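Local coordinates for protein 4-hydroxy-tetrahydrodipicolinate synthase (Aquifex aeolicus, PDB 2EHH) that probably catalyses the condensation of pyruvate with aspartate beta-semialdehyde, through a Schiff-base intermediate, in the lysine branch of amino-acid biosynthesis, at residues His82-Leu87 with Lys119-Glu124; His90-Gly95 with Gln123-Pro128. All coordinates share one frame; numbering follows the deposited sequence.

Contact 1. Residues His82-Leu87 with Lys119-Glu124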
ATOM      1  N   HIS A  82      21.633  10.163  20.085  1.00 20.29           N
ATOM      2  CA  HIS A  82      22.604  11.059  20.723  1.00 22.76           C
ATOM      3  C   HIS A  82      22.383  12.501  20.282  1.00 21.71           C
ATOM      4  O   HIS A  82      22.325  13.420  21.100  1.00 22.06           O
ATOM      5  CB  HIS A  82      24.033  10.641  20.369  1.00 25.24           C
ATOM      6  CG  HIS A  82      25.087  11.342  21.175  1.00 29.40           C
ATOM      7  ND1 HIS A  82      25.345  11.028  22.492  1.00 31.57           N
ATOM      8  CD2 HIS A  82      25.938  12.344  20.852  1.00 30.89           C
ATOM      9  CE1 HIS A  82      26.313  11.808  22.946  1.00 31.28           C
ATOM     10  NE2 HIS A  82      26.689  12.615  21.970  1.00 32.50           N
ATOM     11  N   GLU A  83      22.267  12.685  18.975  1.00 21.92           N
ATOM     12  CA  GLU A  83      22.050  13.998  18.389  1.00 22.68           C
ATOM     13  C   GLU A  83      20.733  14.623  18.858  1.00 21.42           C
ATOM     14  O   GLU A  83      20.682  15.809  19.192  1.00 20.24           O
ATOM     15  CB  GLU A  83      22.069  13.866  16.864  1.00 27.35           C
ATOM     16  CG  GLU A  83      21.500  15.045  16.100  1.00 33.56           C
ATOM     17  CD  GLU A  83      21.551  14.829  14.596  1.00 36.92           C
ATOM     18  OE1 GLU A  83      22.613  15.082  13.984  1.00 37.71           O
ATOM     19  OE2 GLU A  83      20.530  14.387  14.027  1.00 40.13           O
ATOM     20  N   ALA A  84      19.668  13.826  18.883  1.00 18.88           N
ATOM     21  CA  ALA A  84      18.368  14.327  19.319  1.00 18.85           C
ATOM     22  C   ALA A  84      18.428  14.771  20.783  1.00 18.57           C
ATOM     23  O   ALA A  84      17.764  15.733  21.172  1.00 20.33           O
ATOM     24  CB  ALA A  84      17.294  13.246  19.138  1.00 16.60           C
ATOM     25  N   VAL A  85      19.207  14.064  21.598  1.00 17.14           N
ATOM     26  CA  VAL A  85      19.330  14.432  23.003  1.00 18.59           C
ATOM     27  C   VAL A  85      19.987  15.806  23.115  1.00 20.45           C
ATOM     28  O   VAL A  85      19.487  16.690  23.814  1.00 19.01           O
ATOM     29  CB  VAL A  85      20.181  13.416  23.794  1.00 18.47           C
ATOM     30  CG1 VAL A  85      20.482  13.957  25.188  1.00 19.39           C
ATOM     31  CG2 VAL A  85      19.436  12.094  23.910  1.00 20.19           C
ATOM     32  N   HIS A  86      21.106  15.986  22.421  1.00 21.68           N
ATOM     33  CA  HIS A  86      21.815  17.258  22.465  1.00 23.69           C
ATOM     34  C   HIS A  86      20.970  18.440  22.012  1.00 21.82           C
ATOM     35  O   HIS A  86      20.936  19.471  22.677  1.00 22.25           O
ATOM     36  CB  HIS A  86      23.099  17.191  21.632  1.00 27.13           C
ATOM     37  CG  HIS A  86      24.237  16.519  22.336  1.00 32.64           C
ATOM     38  ND1 HIS A  86      25.553  16.684  21.953  1.00 35.37           N
ATOM     39  CD2 HIS A  86      24.261  15.682  23.401  1.00 34.58           C
ATOM     40  CE1 HIS A  86      26.335  15.981  22.752  1.00 35.02           C
ATOM     41  NE2 HIS A  86      25.575  15.362  23.641  1.00 36.01           N
ATOM     42  N   LEU A  87      20.279  18.293  20.887  1.00 20.60           N
ATOM     43  CA  LEU A  87      19.450  19.379  20.379  1.00 20.64           C
ATOM     44  C   LEU A  87      18.270  19.658  21.305  1.00 18.73           C
ATOM     45  O   LEU A  87      17.867  20.805  21.483  1.00 18.20           O
ATOM     46  CB  LEU A  87      18.949  19.048  18.969  1.00 22.72           C
ATOM     47  CG  LEU A  87      18.279  20.196  18.211  1.00 24.79           C
ATOM     48  CD1 LEU A  87      19.174  21.430  18.234  1.00 25.55           C
ATOM     49  CD2 LEU A  87      18.002  19.765  16.777  1.00 26.45           C
ATOM     50  N   LYS A 119      12.581   7.442  25.123  1.00 17.75           N
ATOM     51  CA  LYS A 119      12.824   7.326  26.555  1.00 19.46           C
ATOM     52  C   LYS A 119      14.136   8.035  26.893  1.00 19.70           C
ATOM     53  O   LYS A 119      14.204   8.829  27.833  1.00 20.49           O
ATOM     54  CB  LYS A 119      12.910   5.853  26.955  1.00 20.22           C
ATOM     55  CG  LYS A 119      12.972   5.606  28.454  1.00 26.21           C
ATOM     56  CD  LYS A 119      13.228   4.133  28.744  1.00 30.35           C
ATOM     57  CE  LYS A 119      12.948   3.782  30.200  1.00 35.18           C
ATOM     58  NZ  LYS A 119      13.765   4.585  31.151  1.00 37.40           N
ATOM     59  N   THR A 120      15.172   7.751  26.112  1.00 19.05           N
ATOM     60  CA  THR A 120      16.483   8.358  26.329  1.00 18.85           C
ATOM     61  C   THR A 120      16.411   9.880  26.306  1.00 18.21           C
ATOM     62  O   THR A 120      16.920  10.548  27.210  1.00 18.90           O
ATOM     63  CB  THR A 120      17.498   7.859  25.276  1.00 17.66           C
ATOM     64  OG1 THR A 120      17.668   6.446  25.431  1.00 16.61           O
ATOM     65  CG2 THR A 120      18.856   8.549  25.452  1.00 18.62           C
ATOM     66  N   VAL A 121      15.774  10.429  25.279  1.00 18.17           N
ATOM     67  CA  VAL A 121      15.637  11.876  25.163  1.00 18.02           C
ATOM     68  C   VAL A 121      14.818  12.458  26.319  1.00 19.14           C
ATOM     69  O   VAL A 121      15.232  13.430  26.950  1.00 20.18           O
ATOM     70  CB  VAL A 121      14.959  12.269  23.829  1.00 18.32           C
ATOM     71  CG1 VAL A 121      14.687  13.769  23.800  1.00 16.88           C
ATOM     72  CG2 VAL A 121      15.849  11.879  22.658  1.00 18.73           C
ATOM     73  N   ALA A 122      13.665  11.856  26.601  1.00 19.41           N
ATOM     74  CA  ALA A 122      12.785  12.333  27.672  1.00 20.66           C
ATOM     75  C   ALA A 122      13.423  12.314  29.062  1.00 21.79           C
ATOM     76  O   ALA A 122      13.261  13.260  29.838  1.00 21.10           O
ATOM     77  CB  ALA A 122      11.486  11.510  27.688  1.00 21.01           C
ATOM     78  N   GLN A 123      14.133  11.238  29.387  1.00 22.23           N
ATOM     79  CA  GLN A 123      14.767  11.134  30.696  1.00 24.81           C
ATOM     80  C   GLN A 123      15.991  12.034  30.812  1.00 25.20           C
ATOM     81  O   GLN A 123      16.407  12.387  31.914  1.00 25.27           O
ATOM     82  CB  GLN A 123      15.167   9.684  30.990  1.00 26.91           C
ATOM     83  CG  GLN A 123      13.985   8.722  31.043  1.00 29.87           C
ATOM     84  CD  GLN A 123      14.349   7.387  31.656  1.00 31.50           C
ATOM     85  OE1 GLN A 123      15.360   6.781  31.297  1.00 33.43           O
ATOM     86  NE2 GLN A 123      13.520   6.915  32.580  1.00 33.20           N
ATOM     87  N   GLU A 124      16.565  12.409  29.674  1.00 25.66           N
ATOM     88  CA  GLU A 124      17.740  13.271  29.673  1.00 26.63           C
ATOM     89  C   GLU A 124      17.395  14.747  29.799  1.00 25.82           C
ATOM     90  O   GLU A 124      18.089  15.494  30.490  1.00 25.74           O
ATOM     91  CB  GLU A 124      18.555  13.061  28.397  1.00 29.28           C
ATOM     92  CG  GLU A 124      19.621  12.004  28.524  1.00 33.39           C
ATOM     93  CD  GLU A 124      20.576  12.305  29.660  1.00 37.33           C
ATOM     94  OE1 GLU A 124      21.217  13.380  29.630  1.00 39.27           O
ATOM     95  OE2 GLU A 124      20.680  11.471  30.585  1.00 38.83           O
TER
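V85 reaches helix 111-124 with both of its methyls. V85 CG2 meets V121 CG2 at 3.8 Å and T120 CG2 at 3.9 Å, while V85 CG1 lies against the aliphatic root of E124, 3.8 Å from its CB and only slightly farther from its CG. The V85 and V121 side chains pass alongside with opposite headings, whereas V85 and T120 cross at about a right angle. On the more buried side A84 CB touches the same V121 methyl, CG2, at 4.0 Å. No hydrogen bond joins the two segments. They belong to neighbouring outer helices of a TIM barrel; the two segments run nearly parallel, at 26°, and their axes approach to 9.2 Å. An alanine in place of V85 would probably leave the methyls of T120 and V121 and the CB and CG of E124 without their shared partner, opening a gap between the helices. With V85 CG1 anti to the backbone N (chi1 170°), that methyl is turned to E124, and CG2, beside the N, to T120 and V121. The T120 hydroxyl is hydrogen-bonded to E116 O one turn earlier, and its side chain also packs on L268 of a second subunit. V121 continues inward onto I129 of strand 129-133.

Contact 2. Residues His90-Gly95 with Gln123-Pro128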
ATOM      1  N   HIS A  90      19.497  21.616  24.184  1.00 20.98           N
ATOM      2  CA  HIS A  90      19.665  23.010  23.785  1.00 20.77           C
ATOM      3  C   HIS A  90      18.341  23.767  23.874  1.00 20.98           C
ATOM      4  O   HIS A  90      18.280  24.865  24.434  1.00 19.24           O
ATOM      5  CB  HIS A  90      20.193  23.094  22.350  1.00 22.24           C
ATOM      6  CG  HIS A  90      20.209  24.485  21.796  1.00 23.83           C
ATOM      7  ND1 HIS A  90      21.135  25.431  22.182  1.00 24.27           N
ATOM      8  CD2 HIS A  90      19.385  25.101  20.916  1.00 23.64           C
ATOM      9  CE1 HIS A  90      20.881  26.571  21.562  1.00 25.12           C
ATOM     10  NE2 HIS A  90      19.823  26.398  20.788  1.00 24.27           N
ATOM     11  N   ALA A  91      17.288  23.182  23.312  1.00 18.79           N
ATOM     12  CA  ALA A  91      15.966  23.801  23.328  1.00 19.90           C
ATOM     13  C   ALA A  91      15.553  24.111  24.763  1.00 19.35           C
ATOM     14  O   ALA A  91      15.001  25.172  25.053  1.00 20.34           O
ATOM     15  CB  ALA A  91      14.944  22.869  22.673  1.00 19.92           C
ATOM     16  N   LYS A  92      15.821  23.165  25.652  1.00 20.67           N
ATOM     17  CA  LYS A  92      15.518  23.308  27.071  1.00 22.88           C
ATOM     18  C   LYS A  92      16.312  24.506  27.592  1.00 24.12           C
ATOM     19  O   LYS A  92      15.765  25.420  28.213  1.00 22.05           O
ATOM     20  CB  LYS A  92      15.941  22.025  27.793  1.00 23.35           C
ATOM     21  CG  LYS A  92      16.134  22.124  29.296  1.00 26.62           C
ATOM     22  CD  LYS A  92      14.827  22.215  30.039  1.00 26.53           C
ATOM     23  CE  LYS A  92      15.053  22.060  31.539  1.00 29.36           C
ATOM     24  NZ  LYS A  92      13.778  22.231  32.293  1.00 30.54           N
ATOM     25  N   GLU A  93      17.607  24.492  27.300  1.00 25.74           N
ATOM     26  CA  GLU A  93      18.527  25.544  27.717  1.00 27.30           C
ATOM     27  C   GLU A  93      18.130  26.959  27.325  1.00 25.94           C
ATOM     28  O   GLU A  93      18.233  27.880  28.139  1.00 26.03           O
ATOM     29  CB  GLU A  93      19.919  25.258  27.156  1.00 31.36           C
ATOM     30  CG  GLU A  93      20.665  24.160  27.876  1.00 39.15           C
ATOM     31  CD  GLU A  93      21.055  24.570  29.279  1.00 43.67           C
ATOM     32  OE1 GLU A  93      21.704  25.629  29.424  1.00 46.08           O
ATOM     33  OE2 GLU A  93      20.715  23.839  30.234  1.00 47.12           O
ATOM     34  N   VAL A  94      17.685  27.145  26.086  1.00 22.43           N
ATOM     35  CA  VAL A  94      17.325  28.479  25.626  1.00 22.43           C
ATOM     36  C   VAL A  94      15.888  28.926  25.887  1.00 21.53           C
ATOM     37  O   VAL A  94      15.472  29.979  25.407  1.00 21.02           O
ATOM     38  CB  VAL A  94      17.646  28.659  24.119  1.00 23.74           C
ATOM     39  CG1 VAL A  94      19.128  28.407  23.876  1.00 24.45           C
ATOM     40  CG2 VAL A  94      16.797  27.725  23.281  1.00 23.66           C
ATOM     41  N   GLY A  95      15.127  28.128  26.632  1.00 21.14           N
ATOM     42  CA  GLY A  95      13.767  28.525  26.968  1.00 20.15           C
ATOM     43  C   GLY A  95      12.592  28.084  26.116  1.00 19.78           C
ATOM     44  O   GLY A  95      11.503  28.651  26.234  1.00 18.52           O
ATOM     45  N   GLN A 123      14.133  11.238  29.387  1.00 22.23           N
ATOM     46  CA  GLN A 123      14.767  11.134  30.696  1.00 24.81           C
ATOM     47  C   GLN A 123      15.991  12.034  30.812  1.00 25.20           C
ATOM     48  O   GLN A 123      16.407  12.387  31.914  1.00 25.27           O
ATOM     49  CB  GLN A 123      15.167   9.684  30.990  1.00 26.91           C
ATOM     50  CG  GLN A 123      13.985   8.722  31.043  1.00 29.87           C
ATOM     51  CD  GLN A 123      14.349   7.387  31.656  1.00 31.50           C
ATOM     52  OE1 GLN A 123      15.360   6.781  31.297  1.00 33.43           O
ATOM     53  NE2 GLN A 123      13.520   6.915  32.580  1.00 33.20           N
ATOM     54  N   GLU A 124      16.565  12.409  29.674  1.00 25.66           N
ATOM     55  CA  GLU A 124      17.740  13.271  29.673  1.00 26.63           C
ATOM     56  C   GLU A 124      17.395  14.747  29.799  1.00 25.82           C
ATOM     57  O   GLU A 124      18.089  15.494  30.490  1.00 25.74           O
ATOM     58  CB  GLU A 124      18.555  13.061  28.397  1.00 29.28           C
ATOM     59  CG  GLU A 124      19.621  12.004  28.524  1.00 33.39           C
ATOM     60  CD  GLU A 124      20.576  12.305  29.660  1.00 37.33           C
ATOM     61  OE1 GLU A 124      21.217  13.380  29.630  1.00 39.27           O
ATOM     62  OE2 GLU A 124      20.680  11.471  30.585  1.00 38.83           O
ATOM     63  N   VAL A 125      16.318  15.161  29.140  1.00 23.84           N
ATOM     64  CA  VAL A 125      15.908  16.560  29.149  1.00 23.47           C
ATOM     65  C   VAL A 125      14.527  16.788  29.751  1.00 24.47           C
ATOM     66  O   VAL A 125      13.523  16.260  29.259  1.00 23.60           O
ATOM     67  CB  VAL A 125      15.914  17.130  27.717  1.00 23.10           C
ATOM     68  CG1 VAL A 125      15.810  18.642  27.755  1.00 23.14           C
ATOM     69  CG2 VAL A 125      17.174  16.682  26.993  1.00 23.40           C
ATOM     70  N   ASP A 126      14.485  17.593  30.807  1.00 22.82           N
ATOM     71  CA  ASP A 126      13.241  17.906  31.492  1.00 23.66           C
ATOM     72  C   ASP A 126      12.445  18.987  30.762  1.00 22.83           C
ATOM     73  O   ASP A 126      12.299  20.110  31.248  1.00 23.09           O
ATOM     74  CB  ASP A 126      13.546  18.337  32.932  1.00 27.08           C
ATOM     75  CG  ASP A 126      12.300  18.719  33.704  1.00 30.25           C
ATOM     76  OD1 ASP A 126      11.252  18.072  33.502  1.00 29.56           O
ATOM     77  OD2 ASP A 126      12.372  19.662  34.524  1.00 33.91           O
ATOM     78  N   ILE A 127      11.938  18.644  29.581  1.00 20.71           N
ATOM     79  CA  ILE A 127      11.144  19.575  28.784  1.00 18.65           C
ATOM     80  C   ILE A 127       9.966  18.815  28.182  1.00 18.73           C
ATOM     81  O   ILE A 127      10.094  17.641  27.836  1.00 18.84           O
ATOM     82  CB  ILE A 127      11.984  20.192  27.635  1.00 18.89           C
ATOM     83  CG1 ILE A 127      11.176  21.278  26.915  1.00 18.23           C
ATOM     84  CG2 ILE A 127      12.391  19.110  26.636  1.00 19.33           C
ATOM     85  CD1 ILE A 127      11.921  21.936  25.764  1.00 19.47           C
ATOM     86  N   PRO A 128       8.798  19.463  28.061  1.00 18.35           N
ATOM     87  CA  PRO A 128       7.653  18.754  27.481  1.00 19.11           C
ATOM     88  C   PRO A 128       7.994  18.282  26.068  1.00 17.29           C
ATOM     89  O   PRO A 128       8.513  19.045  25.260  1.00 17.46           O
ATOM     90  CB  PRO A 128       6.552  19.812  27.492  1.00 19.69           C
ATOM     91  CG  PRO A 128       6.891  20.624  28.717  1.00 18.60           C
ATOM     92  CD  PRO A 128       8.394  20.781  28.581  1.00 20.01           C
TER
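K92 and V125 make the closest apolar contact here: K92 CB lies 3.4 Å from V125 CG1, tighter than usual for two carbons, and K92 CG follows at 3.8 Å. The two side chains run antiparallel, side by side. I127 reaches the helix with the tip of its extended chain, CG1 anti to the backbone N and CD1 anti to CA. I127 CD1 sits 4.1 Å from K92 CA and more loosely, at 4.4 Å, from A91 CB.

The polar part belongs to the end of K92. Its chain bends once, at chi2 (74°), and is extended beyond, bringing NZ to D126 O in a 2.8 Å hydrogen bond. The donor is tilted 30° from the carbonyl plane, with a C=O...N angle of 141°. D126 OD2 adds a long salt bridge to K92 NZ at 3.7 Å; the carbonyl is thus the close partner of the ammonium group and the carboxylate a distant second. D126 is the centre of an inverse gamma turn, closed by a weak bond from I127 N to V125 O.

Helix 81-93 ends here in a Schellman motif with G95, at positive phi, as its C' residue. The segment 123-128 leads from the end of helix 111-124 toward strand 129-133 of the barrel; V125 and I127 also pack on T88 of helix 81-93, and P128 pairs through its backbone with A99 of the adjacent strand 98-102.

Overall arrangement
Both contacts join helix 81-93 to the chain around the end of helix 111-124, and their centres lie 9 Å apart on the same side of the chain's centre. Contact 1 is helix against helix, apolar and partly buried, with a second subunit at its edge. Contact 2 is more buried and sets the last turn of helix 81-93 against the connection into strand 129-133; there an exposed lysine adds polar bonds to the apolar packing, and no other subunit touches its segments. Q123 and E124 belong to both, but E124 packs across only contact 1. The two meet where V85 O approaches V125 CG2, at 3.9 Å.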